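Local atomic coordinates of adhesion and penetration protein autotransporter (PDB entry 3SYJ), a protein that promotes adherence to and invasion of host cells, mediates bacterial aggregation through self-association, and probably acts as a serine protease. Residues A[7-12]-A[157-162]; A[169-172]-A[176-179]; A[578-581]-A[586-589]; A[637-642]-A[650-655]. One frame throughout, in Å; residues are numbered along the deposited sequence.

Contact 1 of 4, residues A[7-12]-A[157-162]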
loop_
_atom_site.group_PDB
_atom_site.type_symbol
_atom_site.label_atom_id
_atom_site.label_comp_id
_atom_site.label_asym_id
_atom_site.label_seq_id
_atom_site.Cartn_x
_atom_site.Cartn_y
_atom_site.Cartn_z
ATOM N N ILE A 7 -28.251 54.203 6.096
ATOM C CA ILE A 7 -28.007 52.817 5.702
ATOM C C ILE A 7 -27.560 52.787 4.237
ATOM O O ILE A 7 -28.096 53.537 3.412
ATOM C CB ILE A 7 -29.279 51.968 5.889
ATOM C CG1 ILE A 7 -29.556 51.754 7.377
ATOM C CG2 ILE A 7 -29.166 50.625 5.172
ATOM C CD1 ILE A 7 -30.948 51.251 7.661
ATOM N N ASP A 8 -26.567 51.949 3.925
ATOM C CA ASP A 8 -26.063 51.820 2.554
ATOM C C ASP A 8 -27.209 51.705 1.572
ATOM O O ASP A 8 -28.120 50.901 1.764
ATOM C CB ASP A 8 -25.188 50.580 2.400
ATOM C CG ASP A 8 -23.836 50.737 3.045
ATOM O OD1 ASP A 8 -23.409 51.886 3.278
ATOM O OD2 ASP A 8 -23.194 49.707 3.317
ATOM N N TYR A 9 -27.159 52.510 0.518
ATOM C CA TYR A 9 -28.178 52.474 -0.522
ATOM C C TYR A 9 -28.219 51.086 -1.141
ATOM O O TYR A 9 -29.269 50.638 -1.592
ATOM C CB TYR A 9 -27.872 53.511 -1.601
ATOM C CG TYR A 9 -29.071 53.970 -2.401
ATOM C CD1 TYR A 9 -30.256 54.345 -1.777
ATOM C CD2 TYR A 9 -29.006 54.067 -3.780
ATOM C CE1 TYR A 9 -31.352 54.788 -2.518
ATOM C CE2 TYR A 9 -30.090 54.506 -4.525
ATOM C CZ TYR A 9 -31.253 54.863 -3.895
ATOM O OH TYR A 9 -32.312 55.290 -4.656
ATOM N N GLN A 10 -27.077 50.400 -1.147
ATOM C CA GLN A 10 -26.992 49.077 -1.761
ATOM C C GLN A 10 -28.046 48.103 -1.234
ATOM O O GLN A 10 -28.571 47.289 -1.997
ATOM C CB GLN A 10 -25.596 48.479 -1.614
ATOM C CG GLN A 10 -25.334 47.334 -2.587
ATOM C CD GLN A 10 -25.320 47.788 -4.048
ATOM O OE1 GLN A 10 -24.751 48.829 -4.380
ATOM N NE2 GLN A 10 -25.937 46.998 -4.925
ATOM N N TYR A 11 -28.363 48.186 0.058
ATOM C CA TYR A 11 -29.378 47.302 0.636
ATOM C C TYR A 11 -30.688 47.405 -0.129
ATOM O O TYR A 11 -31.287 46.411 -0.507
ATOM C CB TYR A 11 -29.642 47.647 2.102
ATOM C CG TYR A 11 -28.635 47.091 3.074
ATOM C CD1 TYR A 11 -28.662 45.748 3.442
ATOM C CD2 TYR A 11 -27.675 47.914 3.651
ATOM C CE1 TYR A 11 -27.738 45.241 4.350
ATOM C CE2 TYR A 11 -26.757 47.423 4.554
ATOM C CZ TYR A 11 -26.790 46.093 4.901
ATOM O OH TYR A 11 -25.869 45.622 5.802
ATOM N N TYR A 12 -31.128 48.626 -0.355
ATOM C CA TYR A 12 -32.397 48.853 -1.007
ATOM C C TYR A 12 -32.368 48.448 -2.475
ATOM O O TYR A 12 -33.388 48.075 -3.049
ATOM C CB TYR A 12 -32.752 50.326 -0.888
ATOM C CG TYR A 12 -32.855 50.835 0.531
ATOM C CD1 TYR A 12 -34.034 50.692 1.261
ATOM C CD2 TYR A 12 -31.784 51.474 1.137
ATOM C CE1 TYR A 12 -34.137 51.172 2.559
ATOM C CE2 TYR A 12 -31.876 51.959 2.431
ATOM C CZ TYR A 12 -33.053 51.806 3.139
ATOM O OH TYR A 12 -33.136 52.291 4.426
ATOM N N GLY A 157 -40.434 55.012 -8.591
ATOM C CA GLY A 157 -40.745 56.425 -8.483
ATOM C C GLY A 157 -39.543 57.274 -8.093
ATOM O O GLY A 157 -38.500 56.749 -7.709
ATOM N N ARG A 158 -39.679 58.591 -8.204
ATOM C CA ARG A 158 -38.610 59.501 -7.805
ATOM C C ARG A 158 -37.869 59.000 -6.573
ATOM O O ARG A 158 -38.482 58.652 -5.560
ATOM C CB ARG A 158 -39.171 60.888 -7.528
ATOM C CG ARG A 158 -39.772 61.533 -8.741
ATOM C CD ARG A 158 -40.238 62.932 -8.424
ATOM N NE ARG A 158 -40.458 63.695 -9.645
ATOM C CZ ARG A 158 -41.145 64.831 -9.701
ATOM N NH1 ARG A 158 -41.688 65.333 -8.598
ATOM N NH2 ARG A 158 -41.291 65.459 -10.864
ATOM N N GLN A 159 -36.546 58.968 -6.662
ATOM C CA GLN A 159 -35.738 58.364 -5.611
ATOM C C GLN A 159 -35.098 59.413 -4.692
ATOM O O GLN A 159 -34.437 60.339 -5.156
ATOM C CB GLN A 159 -34.670 57.437 -6.215
ATOM C CG GLN A 159 -35.192 56.407 -7.214
ATOM C CD GLN A 159 -35.987 55.264 -6.577
ATOM O OE1 GLN A 159 -36.182 55.213 -5.357
ATOM N NE2 GLN A 159 -36.451 54.335 -7.416
ATOM N N PHE A 160 -35.306 59.251 -3.391
ATOM C CA PHE A 160 -34.712 60.118 -2.396
ATOM C C PHE A 160 -33.969 59.283 -1.372
ATOM O O PHE A 160 -34.296 58.114 -1.167
ATOM C CB PHE A 160 -35.801 60.883 -1.645
ATOM C CG PHE A 160 -36.616 61.809 -2.503
ATOM C CD1 PHE A 160 -36.318 63.159 -2.566
ATOM C CD2 PHE A 160 -37.708 61.336 -3.216
ATOM C CE1 PHE A 160 -37.078 64.017 -3.341
ATOM C CE2 PHE A 160 -38.473 62.192 -3.989
ATOM C CZ PHE A 160 -38.155 63.533 -4.051
ATOM N N TRP A 161 -32.976 59.878 -0.720
ATOM C CA TRP A 161 -32.572 59.385 0.595
ATOM C C TRP A 161 -32.677 60.492 1.643
ATOM O O TRP A 161 -32.525 61.670 1.329
ATOM C CB TRP A 161 -31.201 58.696 0.594
ATOM C CG TRP A 161 -30.056 59.523 0.127
ATOM C CD1 TRP A 161 -29.741 60.791 0.518
ATOM C CD2 TRP A 161 -29.041 59.123 -0.796
ATOM N NE1 TRP A 161 -28.601 61.208 -0.122
ATOM C CE2 TRP A 161 -28.152 60.203 -0.933
ATOM C CE3 TRP A 161 -28.804 57.955 -1.527
ATOM C CZ2 TRP A 161 -27.049 60.154 -1.768
ATOM C CZ3 TRP A 161 -27.710 57.908 -2.351
ATOM C CH2 TRP A 161 -26.846 58.999 -2.470
ATOM N N ARG A 162 -32.978 60.105 2.878
ATOM C CA ARG A 162 -33.215 61.066 3.948
ATOM C C ARG A 162 -32.187 60.886 5.049
ATOM O O ARG A 162 -31.873 59.759 5.423
ATOM C CB ARG A 162 -34.608 60.876 4.535
ATOM C CG ARG A 162 -35.707 60.964 3.512
ATOM C CD ARG A 162 -36.984 61.522 4.109
ATOM N NE ARG A 162 -37.738 62.197 3.063
ATOM C CZ ARG A 162 -37.755 63.510 2.892
ATOM N NH1 ARG A 162 -37.088 64.298 3.722
ATOM N NH2 ARG A 162 -38.455 64.036 1.902
HETATM O O HOH W 1 -34.485 55.878 -3.255
#
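The backbones keep apart: residues 7-12, leading into helix 9-17, and strand 159-162 come nearest at Tyr9 and Trp161, whose CA atoms lie 8.3 Å from each other, so side chains and one water bridge the gap. Tyr9 does most of this. Its CG stands anti to the backbone N (chi1 -156°), which sends the phenol toward the strand. Over one face of that phenol comes the benzo edge of Trp161, with CE3 3.9 Å from Tyr9 CD1 and displaced toward the rim of the ring. The planes are 84° apart and the centroids of the phenol and the six-membered ring 5.4 Å apart, a T-shaped pair in which the indole supplies the edge. Two residues back, Gln159 receives the end of the tyrosine, its CB 3.5 Å from Tyr9 OH. Strand 159-162 is the middle one of a small sheet, between strands 2-4 and 168-172, in the N-terminal protease domain of the S6 family; helix 9-17 packs against it, away from the probable active-site serine, Ser218. Helix 603-609 approaches from much later in the chain: Glu609 takes the backbone N-H of Tyr9, and Met608 touches Trp161. The phenol oxygen is held twice, by the hydroxyl of Tyr177 and by a water 2.7 Å from Tyr9 OH, near the ring plane. The water's O lies 2.8 Å from Gln159 OE1, to which it probably donates. Gln159 is bent at chi2, and its amide plane stands 78° from the phenol; OE1 is also bonded to Thr179 OG1 and to the N of Gly1.

Contact 2 of 4, residues A[169-172]-A[176-179]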
loop_
_atom_site.group_PDB
_atom_site.type_symbol
_atom_site.label_atom_id
_atom_site.label_comp_id
_atom_site.label_asym_id
_atom_site.label_seq_id
_atom_site.Cartn_x
_atom_site.Cartn_y
_atom_site.Cartn_z
ATOM N N ASP A 169 -32.511 64.225 -0.219
ATOM C CA ASP A 169 -31.821 64.469 -1.474
ATOM C C ASP A 169 -32.502 63.624 -2.533
ATOM O O ASP A 169 -32.655 62.417 -2.352
ATOM C CB ASP A 169 -30.357 64.043 -1.394
ATOM C CG ASP A 169 -29.537 64.917 -0.466
ATOM O OD1 ASP A 169 -29.939 66.075 -0.209
ATOM O OD2 ASP A 169 -28.481 64.433 -0.002
ATOM N N GLN A 170 -32.919 64.244 -3.631
ATOM C CA GLN A 170 -33.457 63.478 -4.749
ATOM C C GLN A 170 -32.326 63.007 -5.642
ATOM O O GLN A 170 -31.702 63.803 -6.335
ATOM C CB GLN A 170 -34.449 64.290 -5.571
ATOM C CG GLN A 170 -35.206 63.412 -6.541
ATOM C CD GLN A 170 -36.058 64.183 -7.518
ATOM O OE1 GLN A 170 -36.036 63.909 -8.720
ATOM N NE2 GLN A 170 -36.823 65.144 -7.012
ATOM N N VAL A 171 -32.058 61.708 -5.623
ATOM C CA VAL A 171 -30.881 61.176 -6.292
ATOM C C VAL A 171 -31.172 60.701 -7.716
ATOM O O VAL A 171 -30.261 60.593 -8.533
ATOM C CB VAL A 171 -30.257 60.047 -5.471
ATOM C CG1 VAL A 171 -29.866 60.571 -4.086
ATOM C CG2 VAL A 171 -31.234 58.887 -5.350
ATOM N N ALA A 172 -32.439 60.434 -8.019
ATOM C CA ALA A 172 -32.822 60.043 -9.376
ATOM C C ALA A 172 -34.268 60.419 -9.719
ATOM O O ALA A 172 -35.136 60.460 -8.848
ATOM C CB ALA A 172 -32.595 58.552 -9.591
ATOM N N HIS A 176 -36.231 55.304 -13.437
ATOM C CA HIS A 176 -34.839 55.045 -13.792
ATOM C C HIS A 176 -34.422 53.664 -13.306
ATOM O O HIS A 176 -33.754 52.929 -14.019
ATOM C CB HIS A 176 -33.906 56.088 -13.177
ATOM C CG HIS A 176 -33.918 57.412 -13.876
ATOM N ND1 HIS A 176 -32.763 58.098 -14.190
ATOM C CD2 HIS A 176 -34.943 58.185 -14.307
ATOM C CE1 HIS A 176 -33.076 59.233 -14.789
ATOM N NE2 HIS A 176 -34.393 59.309 -14.873
ATOM N N TYR A 177 -34.800 53.329 -12.076
ATOM C CA TYR A 177 -34.489 52.025 -11.503
ATOM C C TYR A 177 -35.401 51.688 -10.316
ATOM O O TYR A 177 -36.187 52.523 -9.851
ATOM C CB TYR A 177 -33.012 51.945 -11.092
ATOM C CG TYR A 177 -32.606 53.030 -10.109
ATOM C CD1 TYR A 177 -32.854 52.889 -8.750
ATOM C CD2 TYR A 177 -32.001 54.196 -10.549
ATOM C CE1 TYR A 177 -32.503 53.882 -7.851
ATOM C CE2 TYR A 177 -31.647 55.187 -9.671
ATOM C CZ TYR A 177 -31.900 55.027 -8.322
ATOM O OH TYR A 177 -31.544 56.030 -7.454
ATOM N N LEU A 178 -35.293 50.452 -9.838
ATOM C CA LEU A 178 -36.138 49.971 -8.755
ATOM C C LEU A 178 -35.462 50.135 -7.402
ATOM O O LEU A 178 -34.256 49.942 -7.279
ATOM C CB LEU A 178 -36.466 48.492 -8.966
ATOM C CG LEU A 178 -37.275 48.141 -10.215
ATOM C CD1 LEU A 178 -37.163 46.661 -10.486
ATOM C CD2 LEU A 178 -38.735 48.564 -10.069
ATOM N N THR A 179 -36.244 50.494 -6.391
ATOM C CA THR A 179 -35.797 50.400 -5.005
ATOM C C THR A 179 -36.892 49.707 -4.230
ATOM O O THR A 179 -38.052 49.732 -4.640
ATOM C CB THR A 179 -35.530 51.771 -4.357
ATOM O OG1 THR A 179 -36.705 52.589 -4.447
ATOM C CG2 THR A 179 -34.372 52.468 -5.040
#
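Tyr177 OH is the polar atom here, hydrogen-bonded to the hydroxyl of Tyr9 while two aliphatic groups of strand 168-172 press on it. Ala172 CB lies 3.5 Å from Tyr177 OH, and Val171 CG2 lies 3.6 Å from the same oxygen. The methyl of Ala172 also reaches down the ring, 3.5 Å from Tyr177 CE2 and 3.8 Å from Tyr177 CZ, so it covers one corner of the phenol. Val171 adds a single branch, its side chain running at about a right angle to the tyrosine. The first torsion of Tyr177 (chi1 57°) tucks CG between the backbone N and carbonyl carbon, and from a CB that does not itself head for the strand the long ring carries its hydroxyl there. At this edge strand of a three-stranded sheet in the protease domain, Val171 and Ala172 fit a classic beta bulge opposite Gln159, which is consistent with both side chains reaching the same hydroxyl. Val171 supplies the helix-like kink, with psi at -20°, and Gln159 O is 2.8 Å from Val171 N. Gln159 reaches the second segment too: its NE2 makes a weak hydrogen bond to Tyr177 O. The ring of His600 meets that of Tyr177 with planes only about 10° apart, and Leu601 touches both Val171 and Tyr177, which brings a distant part of the chain against the loop between strands 168-172 and 179-182.

Contact 3 of 4, residues A[578-581]-A[586-589]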
loop_
_atom_site.group_PDB
_atom_site.type_symbol
_atom_site.label_atom_id
_atom_site.label_comp_id
_atom_site.label_asym_id
_atom_site.label_seq_id
_atom_site.Cartn_x
_atom_site.Cartn_y
_atom_site.Cartn_z
ATOM N N GLY A 578 -19.001 11.464 -17.172
ATOM C CA GLY A 578 -18.319 11.630 -18.436
ATOM C C GLY A 578 -17.113 12.524 -18.240
ATOM O O GLY A 578 -16.723 12.813 -17.109
ATOM N N ASP A 579 -16.526 12.976 -19.342
ATOM C CA ASP A 579 -15.268 13.694 -19.283
ATOM C C ASP A 579 -15.402 15.122 -19.759
ATOM O O ASP A 579 -16.373 15.476 -20.426
ATOM C CB ASP A 579 -14.233 13.013 -20.175
ATOM C CG ASP A 579 -13.921 11.610 -19.740
ATOM O OD1 ASP A 579 -14.180 11.275 -18.566
ATOM O OD2 ASP A 579 -13.408 10.844 -20.579
ATOM N N ILE A 580 -14.401 15.928 -19.416
ATOM C CA ILE A 580 -14.208 17.236 -20.019
ATOM C C ILE A 580 -12.882 17.190 -20.765
ATOM O O ILE A 580 -11.843 16.839 -20.189
ATOM C CB ILE A 580 -14.178 18.372 -18.966
ATOM C CG1 ILE A 580 -15.524 18.483 -18.251
ATOM C CG2 ILE A 580 -13.832 19.703 -19.616
ATOM C CD1 ILE A 580 -15.545 19.526 -17.148
ATOM N N THR A 581 -12.933 17.538 -22.048
ATOM C CA THR A 581 -11.766 17.506 -22.926
ATOM C C THR A 581 -11.423 18.888 -23.474
ATOM O O THR A 581 -12.290 19.599 -23.983
ATOM C CB THR A 581 -12.013 16.558 -24.119
ATOM O OG1 THR A 581 -12.237 15.233 -23.625
ATOM C CG2 THR A 581 -10.815 16.563 -25.079
ATOM N N LYS A 586 -7.873 28.509 -23.799
ATOM C CA LYS A 586 -7.821 28.635 -22.351
ATOM C C LYS A 586 -9.158 28.267 -21.730
ATOM O O LYS A 586 -10.209 28.711 -22.189
ATOM C CB LYS A 586 -7.396 30.050 -21.942
ATOM C CG LYS A 586 -6.006 30.422 -22.437
ATOM C CD LYS A 586 -5.542 31.753 -21.876
ATOM C CE LYS A 586 -6.252 32.928 -22.534
ATOM N NZ LYS A 586 -5.555 33.401 -23.759
ATOM N N LEU A 587 -9.103 27.443 -20.685
ATOM C CA LEU A 587 -10.302 26.968 -20.011
ATOM C C LEU A 587 -10.209 27.278 -18.519
ATOM O O LEU A 587 -9.299 26.801 -17.839
ATOM C CB LEU A 587 -10.470 25.463 -20.243
ATOM C CG LEU A 587 -11.661 24.761 -19.592
ATOM C CD1 LEU A 587 -12.975 25.352 -20.086
ATOM C CD2 LEU A 587 -11.601 23.268 -19.871
ATOM N N PHE A 588 -11.145 28.081 -18.016
ATOM C CA PHE A 588 -11.130 28.499 -16.616
ATOM C C PHE A 588 -12.275 27.877 -15.845
ATOM O O PHE A 588 -13.430 27.974 -16.256
ATOM C CB PHE A 588 -11.226 30.030 -16.494
ATOM C CG PHE A 588 -9.896 30.735 -16.561
ATOM C CD1 PHE A 588 -9.151 30.726 -17.727
ATOM C CD2 PHE A 588 -9.396 31.412 -15.462
ATOM C CE1 PHE A 588 -7.926 31.374 -17.792
ATOM C CE2 PHE A 588 -8.176 32.065 -15.525
ATOM C CZ PHE A 588 -7.445 32.046 -16.692
ATOM N N PHE A 589 -11.948 27.227 -14.734
ATOM C CA PHE A 589 -12.950 26.817 -13.754
ATOM C C PHE A 589 -12.885 27.827 -12.625
ATOM O O PHE A 589 -11.843 27.991 -11.990
ATOM C CB PHE A 589 -12.663 25.417 -13.214
ATOM C CG PHE A 589 -12.676 24.343 -14.263
ATOM C CD1 PHE A 589 -13.816 23.588 -14.488
ATOM C CD2 PHE A 589 -11.545 24.085 -15.017
ATOM C CE1 PHE A 589 -13.828 22.591 -15.451
ATOM C CE2 PHE A 589 -11.545 23.102 -15.979
ATOM C CZ PHE A 589 -12.692 22.350 -16.201
#
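Ile580 meets both Leu587 and Phe589, using a different end of its side chain for each. From the backbone of strand 579-582, CB points toward strand 586-593 and serves as the fork. Its short branch, CG2, turns to Leu587 and stops 4.2 Å from Leu587 CD2, a loose methyl-to-methyl touch. The long branch leaves through CG1, a stem that makes no close approach to the second segment, and extends with chi2 at 177°. This puts CD1 at the far end, 3.9 Å from Phe589 CE1 and 4.1 Å from Phe589 CZ. The methyl sits near the plane of the ring, at its edge, and the two side chains come at each other from opposite directions. Phe589 also meets Phe627 edge to face. These residues belong to the beta-solenoid of the passenger domain, where successive strands of a coil form different walls and turn apolar groups inward. Ile580 touches Thr574 and Phe632 from strands 567-575 and 631-634, and Leu587 packs on Leu568 and Leu570. No hydrogen bond passes between the two segments. Only hydrocarbon surfaces meet, so nothing directional dictates their exact alignment; shape and exclusion of water hold the walls together, while backbone hydrogen bonds to neighbouring coils set the strands in place.

Contact 4 of 4, residues A[637-642]-A[650-655]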
loop_
_atom_site.group_PDB
_atom_site.type_symbol
_atom_site.label_atom_id
_atom_site.label_comp_id
_atom_site.label_asym_id
_atom_site.label_seq_id
_atom_site.Cartn_x
_atom_site.Cartn_y
_atom_site.Cartn_z
ATOM N N GLY A 637 -3.531 23.181 -25.089
ATOM C CA GLY A 637 -3.920 24.443 -24.495
ATOM C C GLY A 637 -3.643 24.518 -23.001
ATOM O O GLY A 637 -2.706 23.904 -22.486
ATOM N N SER A 638 -4.476 25.277 -22.299
ATOM C CA SER A 638 -4.250 25.552 -20.898
ATOM C C SER A 638 -5.552 25.538 -20.089
ATOM O O SER A 638 -6.504 26.254 -20.416
ATOM C CB SER A 638 -3.567 26.908 -20.763
ATOM O OG SER A 638 -2.888 27.001 -19.520
ATOM N N ALA A 639 -5.578 24.714 -19.041
ATOM C CA ALA A 639 -6.698 24.639 -18.097
ATOM C C ALA A 639 -6.329 25.298 -16.767
ATOM O O ALA A 639 -5.296 24.983 -16.182
ATOM C CB ALA A 639 -7.112 23.181 -17.865
ATOM N N VAL A 640 -7.174 26.202 -16.280
ATOM C CA VAL A 640 -6.868 26.923 -15.048
ATOM C C VAL A 640 -8.014 26.820 -14.055
ATOM O O VAL A 640 -9.161 27.119 -14.391
ATOM C CB VAL A 640 -6.586 28.413 -15.322
ATOM C CG1 VAL A 640 -6.229 29.140 -14.024
ATOM C CG2 VAL A 640 -5.478 28.572 -16.352
ATOM N N VAL A 641 -7.707 26.381 -12.838
ATOM C CA VAL A 641 -8.693 26.379 -11.760
ATOM C C VAL A 641 -8.414 27.587 -10.873
ATOM O O VAL A 641 -7.381 27.652 -10.204
ATOM C CB VAL A 641 -8.638 25.085 -10.936
ATOM C CG1 VAL A 641 -9.758 25.058 -9.904
ATOM C CG2 VAL A 641 -8.719 23.867 -11.856
ATOM N N SER A 642 -9.338 28.546 -10.883
ATOM C CA SER A 642 -9.084 29.874 -10.332
ATOM C C SER A 642 -9.836 30.025 -9.012
ATOM O O SER A 642 -10.234 29.032 -8.403
ATOM C CB SER A 642 -9.641 30.953 -11.273
ATOM O OG SER A 642 -9.171 32.245 -10.924
ATOM N N GLY A 650 -12.275 14.619 -9.853
ATOM C CA GLY A 650 -12.062 13.866 -11.075
ATOM C C GLY A 650 -10.578 13.702 -11.343
ATOM O O GLY A 650 -9.759 14.390 -10.731
ATOM N N ASN A 651 -10.222 12.803 -12.258
ATOM C CA ASN A 651 -8.817 12.535 -12.543
ATOM C C ASN A 651 -8.338 13.326 -13.748
ATOM O O ASN A 651 -9.078 13.505 -14.710
ATOM C CB ASN A 651 -8.581 11.036 -12.747
ATOM C CG ASN A 651 -8.894 10.221 -11.499
ATOM O OD1 ASN A 651 -8.572 10.619 -10.376
ATOM N ND2 ASN A 651 -9.532 9.076 -11.692
ATOM N N TRP A 652 -7.098 13.794 -13.689
ATOM C CA TRP A 652 -6.566 14.683 -14.713
ATOM C C TRP A 652 -5.550 13.971 -15.584
ATOM O O TRP A 652 -4.686 13.258 -15.083
ATOM C CB TRP A 652 -5.925 15.925 -14.068
ATOM C CG TRP A 652 -6.934 16.889 -13.491
ATOM C CD1 TRP A 652 -7.633 16.750 -12.319
ATOM C CD2 TRP A 652 -7.365 18.129 -14.070
ATOM N NE1 TRP A 652 -8.470 17.825 -12.141
ATOM C CE2 TRP A 652 -8.324 18.686 -13.200
ATOM C CE3 TRP A 652 -7.029 18.823 -15.238
ATOM C CZ2 TRP A 652 -8.954 19.901 -13.464
ATOM C CZ3 TRP A 652 -7.659 20.027 -15.501
ATOM C CH2 TRP A 652 -8.609 20.555 -14.617
ATOM N N THR A 653 -5.665 14.169 -16.892
ATOM C CA THR A 653 -4.640 13.742 -17.832
ATOM C C THR A 653 -4.230 14.906 -18.730
ATOM O O THR A 653 -5.017 15.386 -19.547
ATOM C CB THR A 653 -5.109 12.569 -18.705
ATOM O OG1 THR A 653 -5.437 11.455 -17.869
ATOM C CG2 THR A 653 -4.004 12.161 -19.668
ATOM N N VAL A 654 -2.997 15.362 -18.563
ATOM C CA VAL A 654 -2.483 16.475 -19.340
ATOM C C VAL A 654 -1.387 15.944 -20.254
ATOM O O VAL A 654 -0.433 15.318 -19.789
ATOM C CB VAL A 654 -1.924 17.568 -18.419
ATOM C CG1 VAL A 654 -1.643 18.838 -19.201
ATOM C CG2 VAL A 654 -2.898 17.839 -17.288
ATOM N N SER A 655 -1.528 16.182 -21.553
ATOM C CA SER A 655 -0.639 15.560 -22.522
ATOM C C SER A 655 -0.125 16.562 -23.551
ATOM O O SER A 655 -0.433 17.750 -23.477
ATOM C CB SER A 655 -1.339 14.386 -23.207
ATOM O OG SER A 655 -2.504 14.813 -23.877
#
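Trp652 presents the benzo end of its indole to Ala639 and Val641, two inward-pointing residues spaced two apart on strand 638-641. Ala639 meets the ring at its edge: the methyl CB lies near the indole plane, 4.0 Å from Trp652 CZ3. Val641 comes in obliquely, its CG2 4.3 Å from Trp652 CZ2, so the two aliphatic groups bracket the far rim of the six-membered ring. With CG anti to the carbonyl carbon (chi1 -72°), the indole reaches across the interior and spans a gap in which no CA atoms come closer than 9.3 Å, between Ala639 and Val654. This is the inside of the parallel beta-helix, in its second solenoid repeat region, strand 638-641 belonging to one turn and residues 651-654 to the next. The chain turns a corner at Gly650, so strand 651-654 forms a different face from the one before it. Phe632, from the preceding turn, stacks on the indole, and Phe662, further along the turn of Trp652, meets it edge to face. Asn651 turns its side chain away from the indole and accepts the backbone N-H of Ser706 on OD1. Val640, between the two contact residues, faces the opposite way and lies against Phe588.

All four contacts are buried, but they occupy two separate parts of the passenger. Contacts 1 and 2 belong to the protease domain and share one sheet through the neighbouring strands 159-162 and 168-172; Gln159 serves both, and their packing is mixed with hydroxyls, an amide and a water. Contacts 3 and 4 lie in the beta-helix, with centres about 7 Å apart, and are purely apolar. There strands 586-593 and 638-641 are neighbours, probably hydrogen-bonded, with Leu587 O 2.7 Å from Val640 N, and Phe589 continues the packing onto Trp652. Between the pairs nothing touches: the centres of contacts 1 and 3 are about 43 Å apart.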